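Local atomic coordinates of FEZ-1 protein (Fluoribacter gormanii, PDB entry 5WCK), a protein that probably hydrolyses the amide bond of beta-lactam antibiotics, as a monomeric subclass B3 metallo-beta-lactamase with two zinc ions. Residues Leu29-Pro33 with Arg34-Leu38; Met49-Ala52 with Ser53-Leu57; Gly58-Phe61 with Ser62-Lys65; Ser80-Ile83 with Lys84-Lys88. The protein carries 2 engineered substitutions. All coordinates share one frame; numbering follows the deposited sequence.

Contact 1 of 4, residues Leu29-Pro33 with Arg34-Leu38; sequences LIVTP and RGNIL. With SO4 (sulfate ion), chain F.
The beta hairpin of strands 28-32 and 35-39 pairs Ile-30 with Ile-37 in a hydrogen-bonded antiparallel pair and turns back through a tight type I turn from Thr-32 to Gly-35. Ile-30 N reaches Ile-37 O at 2.8 Å, and the return bond from Ile-37 N to Ile-30 O has the same length. At the turn, Gly-35 N binds Thr-32 O at 3.1 Å. Thr-32 does most of the remaining work. With chi1 at 89°, its hydroxyl sits between the backbone N and the carbonyl carbon and hangs over the turn, where OG1 gives its proton to Gly-35 O at 2.6 Å, tilted 16° from the plane of that carbonyl. The same OG1 accepts Arg-34 N at 3.0 Å, which makes an ST turn. Leu-29 and Asn-36 share the face on the other side of the hairpin, CD1 of the leucine meeting CB of the asparagine at 3.8 Å. Arg-34, bent at chi2 and chi3, presents the edge of its guanidinium to a sulfate ion: NE lies 2.9 Å from O3, and NH2 is hydrogen-bonded to O2. Within the sheet the hairpin runs between strands 17-19 and 64-68; Leu-136 of strand 133-136, in the second sheet, packs on Thr-32 and Ile-37, whereas Phe-59 lies against Leu-29 and Val-31.

Contact 2 of 4, residues Met49-Ala52 with Ser53-Leu57; sequences MIKA and SIKKL. With SO4 (sulfate ion), chain E.
Lys-51 and Lys-55 stand one turn apart on helix 47-56, which crosses over between parallel strands 35-39 and 64-68 in a beta-alpha-beta unit. Lys-55 can be followed outward atom by atom. Its CB rests 3.6 Å from Lys-51 O, the carbonyl that also accepts the helical bond from Lys-55 N at 3.0 Å. The next carbon, CG, lies between that carbonyl and a sulfate ion, 3.4 Å from sulfate O3. CD packs against Lys-51 CG at 3.8 Å, so that the two aliphatic chains run side by side in the same direction. Beyond CD the lysine folds over, chi3 at 59° and chi4 at 61°, and these two bends swing the ammonium group onto the anion: NZ binds sulfate O3 at 3.0 Å and O1 more weakly. Lys-51 stays extended and brings its CE alongside the same ion, whose negative charge probably eases the closeness of the two lysines. On a buried face of the helix Ile-50 and Ile-54 lie obliquely to each other, and Ile-54 N is hydrogen-bonded to Ile-50 O. Ile-50 also packs on Asp-42 and Lys-51 on Phe-61, while the branch methyl CG2 of Ile-50 meets the terminal CD1 of Ile-54 at 3.9 Å.

Contact 3 of 4, residues Gly58-Phe61 with Ser62-Lys65; sequences GFKF and SDTK. With SO4 (sulfate ion), chain E.
Between Lys-60 and Thr-64 the backbone coils through overlapping 3-10 turns: Asp-63 N binds Lys-60 O at 3.0 Å and Thr-64 N binds Phe-61 O at the same distance, each donor standing well above the carbonyl plane. Phe-61 O is gripped twice, because the Thr-64 hydroxyl also donates to it, OG1 to O 2.8 Å. A chi1 of -52° sets that hydroxyl beside its own backbone N, and N-H and O-H can therefore converge on one acceptor; OG1 approaches closer to the carbonyl plane than N does. A water donating to both Lys-60 O and Thr-64 OG1 ties the two turns together. Nearer Lys-60, Asp-63 OD2 comes within 3.6 Å of Lys-60 CB, and a second water joins this carboxylate oxygen to Lys-60 N. The coil is the link from helix 47-56, which finishes in a Schellman motif at Gly-58 with positive phi, to strand 64-68 of the beta-alpha-beta unit. Two successive backbone N-H groups in the 3-10 coil hold a sulfate ion: Phe-61 N binds O3 at 2.9 Å, and Ser-62 N binds O4, also at 2.9 Å. Lys-55 NZ is also hydrogen-bonded to this anion, which probably came from the crystallisation liquor. The Phe-61 side chain leaves the turn with CG opposite its backbone N (chi1 -169°), and its buried ring wedges between helix 47-56, where it touches Lys-51 and Ile-54, and Gln-86 and Thr-87 of helix 80-87.

Contact 4 of 4, residues Ser80-Ile83 with Lys84-Lys88; sequences SELI and KQQTK
Ile-83 and Thr-87 close the last turn of helix 80-87, one of the helices flanking the N-terminal sheet of the metallo-beta-lactamase fold, and they form its tightly bonded part. Thr-87 OG1 donates to Ile-83 O at 2.7 Å, coming from above the carbonyl plane, while Thr-87 N adds only a weak bond to the same oxygen. The threonine chi1 of 69° lets the hydroxyl fold back over the helix and also receive Ala-89 N, from the chain just beyond. The two side chains lie alongside each other, with Ile-83 CG2 at 3.8 Å from Thr-87 OG1. Ile-83 itself is buried, resting on Val-47 and Ser-41. The exposed side, at Gln-85 and Gln-86, is looser: Gln-86 NE2 lies alongside Leu-82 CB at 3.9 Å. Glu-81 bends at chi2 so that its carboxylate lies across the Gln-85 amide, the two planes 76° apart, with OE2 and NE2 3.4 Å from each other. Glu-81 OE1 takes a bond from a water at 2.7 Å that in turn accepts from Lys-84 NZ; acid and lysine are thus linked by one bridging water, OE1 and NZ not in contact. Lys-84 NZ also donates to Thr-123 O, and Glu-81 packs on Thr-120 and Ser-122. At the C-terminal end Lys-88 leaves the helix with positive phi, and its chain curls back until NZ lies 3.1 Å from Gln-85 O as a hydrogen-bond donor.

The four contacts follow one another along the chain, and all but contacts 2 and 4, whose nearest atoms are about 5 Å apart, touch one another. Contacts 1 and 3 are joined through neighbouring strands: Asn-36 N lies 2.9 Å from Asp-63 O and Asn-36 O 2.8 Å from Lys-65 N. Contacts 2 and 3 share one sulfate ion, and Ile-54 CD1 meets Leu-29 CD1 of contact 1 at 4.0 Å. Leu-38 CD2 touches Ile-83 CD1 at 3.5 Å, bringing contact 4 against the hairpin. The zinc site is not touched: the side chains of Ile-50 and Ser-80 are each about 13 Å from a zinc ion, that of Ser-80 about 8 Å from that of the ligand His-76.

Contact 1 of 4, residues Leu29-Pro33 with Arg34-Leu38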
loop_
_atom_site.group_PDB
_atom_site.type_symbol
_atom_site.label_atom_id
_atom_site.label_comp_id
_atom_site.label_asym_id
_atom_site.label_seq_id
_atom_site.Cartn_x
_atom_site.Cartn_y
_atom_site.Cartn_z
ATOM N N LEU A 29 -1.121 -2.811 -10.426
ATOM C CA LEU A 29 -1.935 -3.766 -11.169
ATOM C C LEU A 29 -1.104 -5.024 -11.396
ATOM O O LEU A 29 0.012 -4.947 -11.896
ATOM C CB LEU A 29 -2.366 -3.181 -12.521
ATOM C CG LEU A 29 -3.406 -4.006 -13.276
ATOM C CD1 LEU A 29 -4.789 -3.841 -12.659
ATOM C CD2 LEU A 29 -3.436 -3.653 -14.753
ATOM N N ILE A 30 -1.659 -6.171 -11.000
ATOM C CA ILE A 30 -1.005 -7.462 -11.225
ATOM C C ILE A 30 -1.879 -8.173 -12.260
ATOM O O ILE A 30 -3.058 -8.402 -12.019
ATOM C CB ILE A 30 -0.835 -8.269 -9.924
ATOM C CG1 ILE A 30 0.085 -7.586 -8.909
ATOM C CG2 ILE A 30 -0.283 -9.645 -10.242
ATOM C CD1 ILE A 30 -0.532 -6.529 -8.068
ATOM N N VAL A 31 -1.275 -8.521 -13.398
ATOM C CA VAL A 31 -1.999 -9.015 -14.570
ATOM C C VAL A 31 -1.748 -10.521 -14.687
ATOM O O VAL A 31 -0.595 -10.952 -14.772
ATOM C CB VAL A 31 -1.566 -8.277 -15.844
ATOM C CG1 VAL A 31 -2.205 -8.893 -17.080
ATOM C CG2 VAL A 31 -1.899 -6.800 -15.748
ATOM N N THR A 32 -2.836 -11.293 -14.710
ATOM C CA THR A 32 -2.766 -12.758 -14.781
ATOM C C THR A 32 -3.694 -13.259 -15.872
ATOM O O THR A 32 -4.622 -12.577 -16.301
ATOM C CB THR A 32 -3.108 -13.452 -13.455
ATOM O OG1 THR A 32 -4.519 -13.692 -13.384
ATOM C CG2 THR A 32 -2.667 -12.660 -12.241
ATOM N N PRO A 33 -3.480 -14.514 -16.322
ATOM C CA PRO A 33 -4.385 -15.127 -17.294
ATOM C C PRO A 33 -5.839 -15.265 -16.831
ATOM O O PRO A 33 -6.728 -15.502 -17.684
ATOM C CB PRO A 33 -3.750 -16.497 -17.544
ATOM C CG PRO A 33 -2.314 -16.328 -17.156
ATOM C CD PRO A 33 -2.351 -15.387 -15.974
ATOM N N ARG A 34 -6.086 -15.124 -15.521
ATOM C CA ARG A 34 -7.416 -15.287 -14.954
ATOM C C ARG A 34 -7.958 -13.956 -14.423
ATOM O O ARG A 34 -8.944 -13.947 -13.661
ATOM C CB ARG A 34 -7.404 -16.357 -13.851
ATOM C CG ARG A 34 -6.843 -17.704 -14.300
ATOM C CD ARG A 34 -7.630 -18.319 -15.441
ATOM N NE ARG A 34 -8.954 -18.693 -15.011
ATOM C CZ ARG A 34 -9.927 -19.111 -15.817
ATOM N NH1 ARG A 34 -9.772 -19.079 -17.134
ATOM N NH2 ARG A 34 -11.038 -19.586 -15.288
ATOM N N GLY A 35 -7.334 -12.847 -14.831
ATOM C CA GLY A 35 -7.794 -11.517 -14.458
ATOM C C GLY A 35 -6.734 -10.789 -13.657
ATOM O O GLY A 35 -5.615 -11.297 -13.466
ATOM N N ASN A 36 -7.097 -9.595 -13.178
ATOM C CA ASN A 36 -6.115 -8.676 -12.602
ATOM C C ASN A 36 -6.418 -8.373 -11.133
ATOM O O ASN A 36 -7.579 -8.413 -10.696
ATOM C CB ASN A 36 -6.087 -7.378 -13.408
ATOM C CG ASN A 36 -5.872 -7.634 -14.881
ATOM O OD1 ASN A 36 -5.233 -8.623 -15.270
ATOM N ND2 ASN A 36 -6.427 -6.758 -15.703
ATOM N N ILE A 37 -5.356 -8.036 -10.386
ATOM C CA ILE A 37 -5.446 -7.585 -9.006
ATOM C C ILE A 37 -5.038 -6.109 -8.984
ATOM O O ILE A 37 -4.025 -5.752 -9.596
ATOM C CB ILE A 37 -4.510 -8.368 -8.076
ATOM C CG1 ILE A 37 -4.765 -9.879 -8.160
ATOM C CG2 ILE A 37 -4.587 -7.846 -6.646
ATOM C CD1 ILE A 37 -3.752 -10.718 -7.423
ATOM N N LEU A 38 -5.853 -5.281 -8.337
ATOM C CA LEU A 38 -5.566 -3.866 -8.139
ATOM C C LEU A 38 -5.273 -3.615 -6.659
ATOM O O LEU A 38 -6.032 -4.074 -5.783
ATOM C CB LEU A 38 -6.765 -3.032 -8.603
ATOM C CG LEU A 38 -6.639 -1.529 -8.388
ATOM C CD1 LEU A 38 -5.512 -0.925 -9.204
ATOM C CD2 LEU A 38 -7.940 -0.808 -8.709
HETATM S S SO4 F . -10.033 -19.277 -11.625
HETATM O O1 SO4 F . -9.235 -18.073 -11.419
HETATM O O2 SO4 F . -11.326 -18.905 -12.230
HETATM O O3 SO4 F . -9.249 -20.158 -12.537
HETATM O O4 SO4 F . -10.286 -20.070 -10.436
HETATM O O HOH W 1 -7.609 -17.908 -18.971
#

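Contact 2 of 4, residues Met49-Ala52 with Ser53-Leu57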
loop_
_atom_site.group_PDB
_atom_site.type_symbol
_atom_site.label_atom_id
_atom_site.label_comp_id
_atom_site.label_asym_id
_atom_site.label_seq_id
_atom_site.Cartn_x
_atom_site.Cartn_y
_atom_site.Cartn_z
ATOM N N MET A 49 -8.743 7.999 -13.008
ATOM C CA MET A 49 -7.341 8.033 -13.390
ATOM C C MET A 49 -6.774 6.606 -13.414
ATOM O O MET A 49 -5.986 6.250 -14.294
ATOM C CB MET A 49 -6.531 8.921 -12.437
ATOM C CG MET A 49 -7.000 10.358 -12.462
ATOM S SD MET A 49 -6.356 11.367 -11.102
ATOM C CE MET A 49 -4.624 11.361 -11.470
ATOM N N ILE A 50 -7.127 5.824 -12.389
ATOM C CA ILE A 50 -6.696 4.407 -12.320
ATOM C C ILE A 50 -7.273 3.652 -13.526
ATOM O O ILE A 50 -6.540 2.919 -14.214
ATOM C CB ILE A 50 -7.081 3.781 -10.969
ATOM C CG1 ILE A 50 -6.278 4.415 -9.825
ATOM C CG2 ILE A 50 -6.877 2.271 -11.003
ATOM C CD1 ILE A 50 -6.832 4.136 -8.460
ATOM N N LYS A 51 -8.577 3.836 -13.788
ATOM C CA LYS A 51 -9.211 3.202 -14.951
ATOM C C LYS A 51 -8.446 3.568 -16.223
ATOM O O LYS A 51 -8.119 2.705 -17.048
ATOM C CB LYS A 51 -10.679 3.614 -15.070
ATOM C CG LYS A 51 -11.377 3.040 -16.291
ATOM C CD LYS A 51 -12.861 3.351 -16.333
ATOM C CE LYS A 51 -13.517 2.678 -17.517
ATOM N NZ LYS A 51 -14.982 2.854 -17.523
ATOM N N ALA A 52 -8.171 4.865 -16.415
ATOM C CA ALA A 52 -7.496 5.315 -17.627
ATOM C C ALA A 52 -6.090 4.707 -17.739
ATOM O O ALA A 52 -5.651 4.341 -18.834
ATOM C CB ALA A 52 -7.465 6.829 -17.679
ATOM N N SER A 53 -5.377 4.597 -16.604
ATOM C CA SER A 53 -4.038 4.034 -16.600
ATOM C C SER A 53 -4.080 2.556 -17.015
ATOM O O SER A 53 -3.260 2.083 -17.783
ATOM C CB SER A 53 -3.384 4.199 -15.238
ATOM O OG SER A 53 -2.987 5.550 -15.020
ATOM N N ILE A 54 -5.034 1.822 -16.457
ATOM C CA ILE A 54 -5.186 0.402 -16.766
ATOM C C ILE A 54 -5.411 0.229 -18.275
ATOM O O ILE A 54 -4.795 -0.640 -18.909
ATOM C CB ILE A 54 -6.319 -0.211 -15.930
ATOM C CG1 ILE A 54 -5.893 -0.324 -14.460
ATOM C CG2 ILE A 54 -6.750 -1.567 -16.475
ATOM C CD1 ILE A 54 -7.004 -0.656 -13.505
ATOM N N LYS A 55 -6.309 1.060 -18.817
ATOM C CA LYS A 55 -6.688 0.949 -20.240
ATOM C C LYS A 55 -5.535 1.406 -21.145
ATOM O O LYS A 55 -5.328 0.823 -22.224
ATOM C CB LYS A 55 -8.011 1.682 -20.460
ATOM C CG LYS A 55 -9.191 1.011 -19.770
ATOM C CD LYS A 55 -10.499 1.773 -19.807
ATOM C CE LYS A 55 -11.010 2.068 -21.203
ATOM N NZ LYS A 55 -11.261 0.824 -21.967
ATOM N N LYS A 56 -4.752 2.400 -20.699
ATOM C CA LYS A 56 -3.591 2.870 -21.431
ATOM C C LYS A 56 -2.559 1.752 -21.626
ATOM O O LYS A 56 -1.885 1.676 -22.658
ATOM C CB LYS A 56 -2.950 4.058 -20.710
ATOM C CG LYS A 56 -1.682 4.592 -21.357
ATOM C CD LYS A 56 -1.894 5.156 -22.743
ATOM C CE LYS A 56 -0.621 5.788 -23.276
ATOM N NZ LYS A 56 -0.797 6.356 -24.633
ATOM N N LEU A 57 -2.430 0.873 -20.624
ATOM C CA LEU A 57 -1.533 -0.266 -20.697
ATOM C C LEU A 57 -2.094 -1.368 -21.600
ATOM O O LEU A 57 -1.391 -2.341 -21.826
ATOM C CB LEU A 57 -1.283 -0.834 -19.292
ATOM C CG LEU A 57 -0.470 0.048 -18.352
ATOM C CD1 LEU A 57 -0.532 -0.507 -16.935
ATOM C CD2 LEU A 57 0.973 0.184 -18.818
HETATM S S SO4 E . -12.998 -1.595 -19.988
HETATM O O1 SO4 E . -13.617 -0.248 -20.109
HETATM O O2 SO4 E . -13.359 -2.422 -21.168
HETATM O O3 SO4 E . -11.553 -1.468 -20.004
HETATM O O4 SO4 E . -13.551 -2.270 -18.810
#

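Contact 3 of 4, residues Gly58-Phe61 with Ser62-Lys65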
loop_
_atom_site.group_PDB
_atom_site.type_symbol
_atom_site.label_atom_id
_atom_site.label_comp_id
_atom_site.label_asym_id
_atom_site.label_seq_id
_atom_site.Cartn_x
_atom_site.Cartn_y
_atom_site.Cartn_z
ATOM N N GLY A 58 -3.347 -1.232 -22.042
ATOM C CA GLY A 58 -3.969 -2.221 -22.930
ATOM C C GLY A 58 -4.779 -3.276 -22.206
ATOM O O GLY A 58 -5.189 -4.250 -22.819
ATOM N N PHE A 59 -5.030 -3.077 -20.907
ATOM C CA PHE A 59 -5.805 -3.987 -20.103
ATOM C C PHE A 59 -7.241 -3.472 -19.962
ATOM O O PHE A 59 -7.564 -2.336 -20.338
ATOM C CB PHE A 59 -5.097 -4.193 -18.760
ATOM C CG PHE A 59 -3.684 -4.683 -18.906
ATOM C CD1 PHE A 59 -3.406 -5.850 -19.594
ATOM C CD2 PHE A 59 -2.610 -3.958 -18.399
ATOM C CE1 PHE A 59 -2.108 -6.299 -19.745
ATOM C CE2 PHE A 59 -1.308 -4.391 -18.574
ATOM C CZ PHE A 59 -1.052 -5.563 -19.254
ATOM N N LYS A 60 -8.116 -4.325 -19.440
ATOM C CA LYS A 60 -9.511 -4.001 -19.279
ATOM C C LYS A 60 -9.800 -3.721 -17.811
ATOM O O LYS A 60 -9.481 -4.529 -16.943
ATOM C CB LYS A 60 -10.421 -5.132 -19.764
ATOM C CG LYS A 60 -10.366 -5.444 -21.253
ATOM C CD LYS A 60 -11.416 -6.445 -21.687
ATOM C CE LYS A 60 -11.300 -6.792 -23.157
ATOM N NZ LYS A 60 -12.218 -7.893 -23.528
ATOM N N PHE A 61 -10.485 -2.605 -17.544
ATOM C CA PHE A 61 -10.890 -2.298 -16.189
ATOM C C PHE A 61 -11.834 -3.388 -15.672
ATOM O O PHE A 61 -11.758 -3.784 -14.491
ATOM C CB PHE A 61 -11.520 -0.906 -16.161
ATOM C CG PHE A 61 -11.757 -0.316 -14.799
ATOM C CD1 PHE A 61 -10.758 -0.298 -13.843
ATOM C CD2 PHE A 61 -12.973 0.293 -14.499
ATOM C CE1 PHE A 61 -10.976 0.277 -12.606
ATOM C CE2 PHE A 61 -13.179 0.907 -13.273
ATOM C CZ PHE A 61 -12.181 0.880 -12.319
ATOM N N SER A 62 -12.688 -3.915 -16.571
ATOM C CA SER A 62 -13.662 -4.944 -16.241
ATOM C C SER A 62 -12.985 -6.256 -15.835
ATOM O O SER A 62 -13.647 -7.115 -15.281
ATOM C CB SER A 62 -14.616 -5.183 -17.416
ATOM O OG SER A 62 -13.910 -5.618 -18.561
ATOM N N ASP A 63 -11.680 -6.407 -16.109
ATOM C CA ASP A 63 -10.962 -7.631 -15.711
ATOM C C ASP A 63 -10.397 -7.517 -14.288
ATOM O O ASP A 63 -9.686 -8.421 -13.866
ATOM C CB ASP A 63 -9.802 -7.928 -16.664
ATOM C CG ASP A 63 -10.230 -8.572 -17.975
ATOM O OD1 ASP A 63 -11.364 -9.080 -18.027
ATOM O OD2 ASP A 63 -9.424 -8.536 -18.930
ATOM N N THR A 64 -10.703 -6.441 -13.553
ATOM C CA THR A 64 -10.237 -6.322 -12.162
ATOM C C THR A 64 -11.049 -7.285 -11.289
ATOM O O THR A 64 -12.253 -7.053 -11.031
ATOM C CB THR A 64 -10.397 -4.896 -11.628
ATOM O OG1 THR A 64 -9.803 -3.965 -12.529
ATOM C CG2 THR A 64 -9.784 -4.703 -10.259
ATOM N N LYS A 65 -10.405 -8.371 -10.847
ATOM C CA LYS A 65 -11.066 -9.429 -10.088
ATOM C C LYS A 65 -10.960 -9.229 -8.569
ATOM O O LYS A 65 -11.832 -9.721 -7.813
ATOM C CB LYS A 65 -10.441 -10.789 -10.399
ATOM C CG LYS A 65 -10.528 -11.217 -11.854
ATOM C CD LYS A 65 -11.941 -11.440 -12.328
ATOM C CE LYS A 65 -11.990 -11.984 -13.740
ATOM N NZ LYS A 65 -13.385 -12.096 -14.223
HETATM S S SO4 E . -12.998 -1.595 -19.988
HETATM O O1 SO4 E . -13.617 -0.248 -20.109
HETATM O O2 SO4 E . -13.359 -2.422 -21.168
HETATM O O3 SO4 E . -11.553 -1.468 -20.004
HETATM O O4 SO4 E . -13.551 -2.270 -18.810
HETATM O O HOH W 2 -7.979 -4.580 -14.632
HETATM O O HOH W 3 -7.095 -7.026 -18.780
#

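Contact 4 of 4, residues Ser80-Ile83 with Lys84-Lys88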
loop_
_atom_site.group_PDB
_atom_site.type_symbol
_atom_site.label_atom_id
_atom_site.label_comp_id
_atom_site.label_asym_id
_atom_site.label_seq_id
_atom_site.Cartn_x
_atom_site.Cartn_y
_atom_site.Cartn_z
ATOM N N SER A 80 -12.636 2.717 -2.991
ATOM C CA SER A 80 -12.902 1.273 -3.073
ATOM C C SER A 80 -14.359 0.994 -3.462
ATOM O O SER A 80 -14.603 0.125 -4.297
ATOM C CB SER A 80 -12.503 0.546 -1.835
ATOM O OG SER A 80 -11.069 0.578 -1.694
ATOM N N GLU A 81 -15.311 1.719 -2.867
ATOM C CA GLU A 81 -16.738 1.452 -3.196
ATOM C C GLU A 81 -16.981 1.678 -4.697
ATOM O O GLU A 81 -17.659 0.855 -5.337
ATOM C CB GLU A 81 -17.675 2.276 -2.323
ATOM C CG GLU A 81 -19.151 2.002 -2.625
ATOM C CD GLU A 81 -19.628 0.565 -2.503
ATOM O OE1 GLU A 81 -18.955 -0.259 -1.851
ATOM O OE2 GLU A 81 -20.729 0.266 -3.055
ATOM N N LEU A 82 -16.458 2.777 -5.256
ATOM C CA LEU A 82 -16.598 3.057 -6.687
ATOM C C LEU A 82 -16.022 1.914 -7.524
ATOM O O LEU A 82 -16.623 1.477 -8.499
ATOM C CB LEU A 82 -15.878 4.355 -7.052
ATOM C CG LEU A 82 -16.531 5.639 -6.552
ATOM C CD1 LEU A 82 -15.539 6.783 -6.674
ATOM C CD2 LEU A 82 -17.803 5.925 -7.352
ATOM N N ILE A 83 -14.836 1.423 -7.147
ATOM C CA ILE A 83 -14.217 0.339 -7.913
ATOM C C ILE A 83 -15.101 -0.912 -7.854
ATOM O O ILE A 83 -15.275 -1.579 -8.864
ATOM C CB ILE A 83 -12.771 0.084 -7.452
ATOM C CG1 ILE A 83 -11.927 1.302 -7.839
ATOM C CG2 ILE A 83 -12.236 -1.211 -8.056
ATOM C CD1 ILE A 83 -10.467 1.225 -7.519
ATOM N N LYS A 84 -15.651 -1.216 -6.686
ATOM C CA LYS A 84 -16.527 -2.382 -6.510
ATOM C C LYS A 84 -17.777 -2.199 -7.390
ATOM O O LYS A 84 -18.206 -3.149 -8.055
ATOM C CB LYS A 84 -16.929 -2.576 -5.049
ATOM C CG LYS A 84 -15.805 -2.979 -4.099
ATOM C CD LYS A 84 -16.314 -3.379 -2.747
ATOM C CE LYS A 84 -16.971 -4.747 -2.731
ATOM N NZ LYS A 84 -17.742 -4.988 -1.491
ATOM N N GLN A 85 -18.346 -0.994 -7.396
ATOM C CA GLN A 85 -19.583 -0.716 -8.188
ATOM C C GLN A 85 -19.304 -0.918 -9.678
ATOM O O GLN A 85 -20.167 -1.449 -10.403
ATOM C CB GLN A 85 -20.090 0.706 -7.946
ATOM C CG GLN A 85 -20.769 0.882 -6.591
ATOM C CD GLN A 85 -21.122 2.310 -6.236
ATOM O OE1 GLN A 85 -20.540 3.276 -6.729
ATOM N NE2 GLN A 85 -22.044 2.454 -5.295
ATOM N N GLN A 86 -18.133 -0.468 -10.144
ATOM C CA GLN A 86 -17.810 -0.371 -11.564
ATOM C C GLN A 86 -17.235 -1.679 -12.110
ATOM O O GLN A 86 -17.319 -1.893 -13.309
ATOM C CB GLN A 86 -16.865 0.799 -11.827
ATOM C CG GLN A 86 -17.530 2.154 -11.591
ATOM C CD GLN A 86 -16.594 3.332 -11.716
ATOM O OE1 GLN A 86 -15.660 3.333 -12.513
ATOM N NE2 GLN A 86 -16.815 4.347 -10.886
ATOM N N THR A 87 -16.679 -2.536 -11.238
ATOM C CA THR A 87 -15.951 -3.750 -11.712
ATOM C C THR A 87 -16.439 -5.052 -11.069
ATOM O O THR A 87 -16.094 -6.125 -11.568
ATOM C CB THR A 87 -14.444 -3.670 -11.426
ATOM O OG1 THR A 87 -14.228 -3.762 -10.008
ATOM C CG2 THR A 87 -13.808 -2.429 -12.009
ATOM N N LYS A 88 -17.129 -4.960 -9.928
ATOM C CA LYS A 88 -17.498 -6.116 -9.103
ATOM C C LYS A 88 -16.256 -6.878 -8.591
ATOM O O LYS A 88 -16.339 -8.060 -8.280
ATOM C CB LYS A 88 -18.414 -7.081 -9.869
ATOM C CG LYS A 88 -19.598 -6.448 -10.588
ATOM C CD LYS A 88 -20.440 -5.522 -9.745
ATOM C CE LYS A 88 -21.632 -5.002 -10.519
ATOM N NZ LYS A 88 -22.192 -3.772 -9.909
HETATM O O HOH W 4 -19.463 -2.695 -0.814
#